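Local coordinates for protein sulfotransferase (PDB 3RNL) that probably transfers sulfo groups to acceptor molecules, as a P-loop-type sulfotransferase with an alpha-beta-alpha sandwich fold that carries bound magnesium, at residues Ala145-Arg150 and Tyr160-Gly165. Numbering follows the deposited sequence. Where two conformers were deposited one is given.
Sequences AKEEER and YYRAVG
Glu147, in the first turn of helix 147-152, reaches across to the backbone of Tyr160-Ala163 and carries most of this contact. Its side chain is fully stretched, with CG anti to the backbone N (chi1 179°), which carries the carboxylate to the amides of Arg162 and Ala163. There the two oxygens take consecutive amides: Arg162 N donates to Glu147 OE1 at 2.8 Å, nearly straight (169°), from the syn side but tilted out of the carboxylate plane, and Ala163 N donates to the syn lone pair of Glu147 OE2 at 2.9 Å. The carboxylate thus bridges two successive N-H groups where 161-164 take up helical torsions, and those amides would probably favour its negative charge. Glu147 OE1 also accepts from a water, whose O lies 2.6 Å away; that water in turn lies in plane at the edge of the Arg162 guanidinium and accepts from NH1, bridging opposite charges whose atoms Glu147 OE1 and Arg162 NH1 stay 5.0 Å apart. One turn on, Arg150 brings its backbone O to 4.3 Å from Tyr160 CE1, while its guanidinium lies with one face over Lys146 CB and pairs with Glu136. Tyr161 OH is hydrogen-bonded to Ser143 OG. The Glu147 carboxylate ties helix 147-152 to the loop before helix 167-178, with Ala123, Tyr127 and Leu130 of helix 119-132 against Tyr161 and Phe282 of helix 273-294 in cation-pi contact with Arg162.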
ATOM      1  N   ALA A 145       7.450  16.847 -12.829  1.00 16.66           N
ATOM      2  CA  ALA A 145       8.739  17.518 -12.889  1.00 15.89           C
ATOM      3  C   ALA A 145       9.169  18.067 -11.530  1.00 16.51           C
ATOM      4  O   ALA A 145      10.358  18.308 -11.300  1.00 21.83           O
ATOM      5  CB  ALA A 145       8.710  18.629 -13.940  1.00 22.41           C
ATOM      6  N   LYS A 146       8.207  18.269 -10.632  1.00 17.27           N
ATOM      7  CA  LYS A 146       8.511  18.782  -9.299  1.00 18.21           C
ATOM      8  C   LYS A 146       8.872  17.709  -8.271  1.00 18.96           C
ATOM      9  O   LYS A 146       9.164  18.039  -7.119  1.00 18.77           O
ATOM     10  CB  LYS A 146       7.336  19.607  -8.754  1.00 20.42           C
ATOM     11  CG  LYS A 146       7.187  20.952  -9.444  1.00 30.38           C
ATOM     12  CD  LYS A 146       6.304  21.890  -8.651  1.00 43.79           C
ATOM     13  CE  LYS A 146       6.361  23.303  -9.212  1.00 51.42           C
ATOM     14  NZ  LYS A 146       7.738  23.875  -9.159  1.00 60.30           N
ATOM     15  N   GLU A 147       8.845  16.438  -8.658  1.00 17.34           N
ATOM     16  CA  GLU A 147       8.989  15.388  -7.644  1.00 17.91           C
ATOM     17  C   GLU A 147      10.293  15.475  -6.842  1.00 15.90           C
ATOM     18  O   GLU A 147      10.274  15.402  -5.610  1.00 18.41           O
ATOM     19  CB  GLU A 147       8.849  13.989  -8.251  1.00 17.24           C
ATOM     20  CG  GLU A 147       9.033  12.890  -7.209  1.00 20.55           C
ATOM     21  CD  GLU A 147       8.773  11.503  -7.767  1.00 23.15           C
ATOM     22  OE1 GLU A 147       8.254  11.414  -8.900  1.00 20.65           O
ATOM     23  OE2 GLU A 147       9.091  10.514  -7.066  1.00 16.51           O
ATOM     24  N   GLU A 148      11.416  15.641  -7.536  0.50 19.47           N
ATOM     25  CA  GLU A 148      12.709  15.718  -6.862  0.50 20.63           C
ATOM     26  C   GLU A 148      12.745  16.829  -5.811  0.50 21.79           C
ATOM     27  O   GLU A 148      13.209  16.616  -4.691  0.50 21.05           O
ATOM     28  CB  GLU A 148      13.853  15.921  -7.861  0.50 24.80           C
ATOM     29  CG  GLU A 148      15.229  15.864  -7.210  0.50 32.94           C
ATOM     30  CD  GLU A 148      16.366  16.212  -8.161  0.50 47.55           C
ATOM     31  OE1 GLU A 148      16.134  16.955  -9.138  0.50 52.55           O
ATOM     32  OE2 GLU A 148      17.500  15.742  -7.923  0.50 49.50           O
ATOM     33  N   GLU A 149      12.253  18.011  -6.169  0.50 19.09           N
ATOM     34  CA  GLU A 149      12.267  19.138  -5.237  0.50 20.76           C
ATOM     35  C   GLU A 149      11.304  18.938  -4.065  0.50 17.74           C
ATOM     36  O   GLU A 149      11.549  19.423  -2.963  0.50 18.66           O
ATOM     37  CB  GLU A 149      11.980  20.465  -5.952  0.50 25.48           C
ATOM     38  CG  GLU A 149      10.542  20.657  -6.412  0.50 32.56           C
ATOM     39  CD  GLU A 149      10.242  22.096  -6.819  0.50 44.30           C
ATOM     40  OE1 GLU A 149      10.766  23.026  -6.170  0.50 42.96           O
ATOM     41  OE2 GLU A 149       9.480  22.297  -7.789  0.50 48.56           O
ATOM     42  N   ARG A 150      10.213  18.215  -4.304  1.00 15.73           N
ATOM     43  CA  ARG A 150       9.250  17.919  -3.253  1.00 18.36           C
ATOM     44  C   ARG A 150       9.774  16.862  -2.295  1.00 16.89           C
ATOM     45  O   ARG A 150       9.489  16.899  -1.095  1.00 17.85           O
ATOM     46  CB  ARG A 150       7.910  17.490  -3.857  1.00 16.86           C
ATOM     47  CG  ARG A 150       7.215  18.668  -4.535  1.00 17.74           C
ATOM     48  CD  ARG A 150       5.991  18.220  -5.307  1.00 20.01           C
ATOM     49  NE  ARG A 150       5.186  19.359  -5.752  1.00 17.59           N
ATOM     50  CZ  ARG A 150       4.263  19.265  -6.704  1.00 19.38           C
ATOM     51  NH1 ARG A 150       4.060  18.099  -7.302  1.00 16.35           N
ATOM     52  NH2 ARG A 150       3.549  20.329  -7.059  1.00 20.68           N
ATOM     53  N   TYR A 160       5.061  11.485  -4.429  1.00 11.37           N
ATOM     54  CA  TYR A 160       6.268  11.031  -5.104  1.00 13.05           C
ATOM     55  C   TYR A 160       5.802  10.009  -6.123  1.00 14.61           C
ATOM     56  O   TYR A 160       5.819   8.794  -5.882  1.00 13.79           O
ATOM     57  CB  TYR A 160       7.160  10.270  -4.101  1.00 12.12           C
ATOM     58  CG  TYR A 160       7.602  10.995  -2.832  1.00 13.35           C
ATOM     59  CD1 TYR A 160       7.380  12.353  -2.637  1.00 15.81           C
ATOM     60  CD2 TYR A 160       8.255  10.290  -1.826  1.00 14.79           C
ATOM     61  CE1 TYR A 160       7.795  12.983  -1.449  1.00 16.50           C
ATOM     62  CE2 TYR A 160       8.667  10.901  -0.657  1.00 18.37           C
ATOM     63  CZ  TYR A 160       8.433  12.238  -0.467  1.00 19.28           C
ATOM     64  OH  TYR A 160       8.856  12.813   0.720  1.00 20.85           O
ATOM     65  N   TYR A 161       5.636  10.477  -7.346  1.00 15.07           N
ATOM     66  CA  TYR A 161       4.975   9.679  -8.360  1.00 13.91           C
ATOM     67  C   TYR A 161       5.860   8.517  -8.732  1.00 12.96           C
ATOM     68  O   TYR A 161       5.402   7.379  -8.824  1.00 15.87           O
ATOM     69  CB  TYR A 161       4.721  10.534  -9.595  1.00 15.47           C
ATOM     70  CG  TYR A 161       3.751  11.648  -9.325  1.00 14.00           C
ATOM     71  CD1 TYR A 161       2.461  11.380  -8.894  1.00 21.35           C
ATOM     72  CD2 TYR A 161       4.122  12.976  -9.516  1.00 16.60           C
ATOM     73  CE1 TYR A 161       1.564  12.407  -8.638  1.00 20.30           C
ATOM     74  CE2 TYR A 161       3.237  14.003  -9.264  1.00 15.62           C
ATOM     75  CZ  TYR A 161       1.961  13.717  -8.836  1.00 15.53           C
ATOM     76  OH  TYR A 161       1.081  14.750  -8.591  1.00 19.10           O
ATOM     77  N   ARG A 162       7.126   8.825  -8.971  1.00 12.08           N
ATOM     78  CA  ARG A 162       8.099   7.805  -9.359  1.00 15.44           C
ATOM     79  C   ARG A 162       8.585   6.971  -8.170  1.00 18.56           C
ATOM     80  O   ARG A 162       8.611   5.741  -8.244  1.00 15.54           O
ATOM     81  CB  ARG A 162       9.305   8.449 -10.072  1.00 14.92           C
ATOM     82  CG  ARG A 162       9.024   8.934 -11.499  1.00 14.35           C
ATOM     83  CD  ARG A 162      10.227   9.748 -12.042  1.00 18.37           C
ATOM     84  NE  ARG A 162      10.327   9.681 -13.507  1.00 30.86           N
ATOM     85  CZ  ARG A 162       9.831  10.595 -14.337  1.00 38.91           C
ATOM     86  NH1 ARG A 162       9.194  11.652 -13.855  1.00 37.46           N
ATOM     87  NH2 ARG A 162       9.975  10.455 -15.649  1.00 37.61           N
ATOM     88  N   ALA A 163       8.963   7.628  -7.071  1.00 12.27           N
ATOM     89  CA  ALA A 163       9.645   6.900  -6.001  1.00 14.25           C
ATOM     90  C   ALA A 163       8.756   5.799  -5.426  1.00 12.53           C
ATOM     91  O   ALA A 163       9.215   4.687  -5.132  1.00 13.72           O
ATOM     92  CB  ALA A 163      10.099   7.850  -4.895  1.00 16.63           C
ATOM     93  N   VAL A 164       7.476   6.105  -5.266  1.00 12.31           N
ATOM     94  CA  VAL A 164       6.556   5.150  -4.647  1.00 11.19           C
ATOM     95  C   VAL A 164       6.252   3.963  -5.572  1.00 15.40           C
ATOM     96  O   VAL A 164       5.911   2.870  -5.114  1.00 14.45           O
ATOM     97  CB  VAL A 164       5.268   5.881  -4.169  1.00 11.00           C
ATOM     98  CG1 VAL A 164       4.150   4.902  -3.850  1.00 14.10           C
ATOM     99  CG2 VAL A 164       5.613   6.742  -2.947  1.00 14.54           C
ATOM    100  N   GLY A 165       6.401   4.178  -6.869  1.00 10.91           N
ATOM    101  CA  GLY A 165       6.157   3.132  -7.850  1.00  9.92           C
ATOM    102  C   GLY A 165       7.362   2.242  -8.135  1.00 10.92           C
ATOM    103  O   GLY A 165       7.227   1.276  -8.905  1.00 11.71           O
TER
HETATM  104  O   HOH W   1       8.629  12.547 -11.202  1.00 21.76           O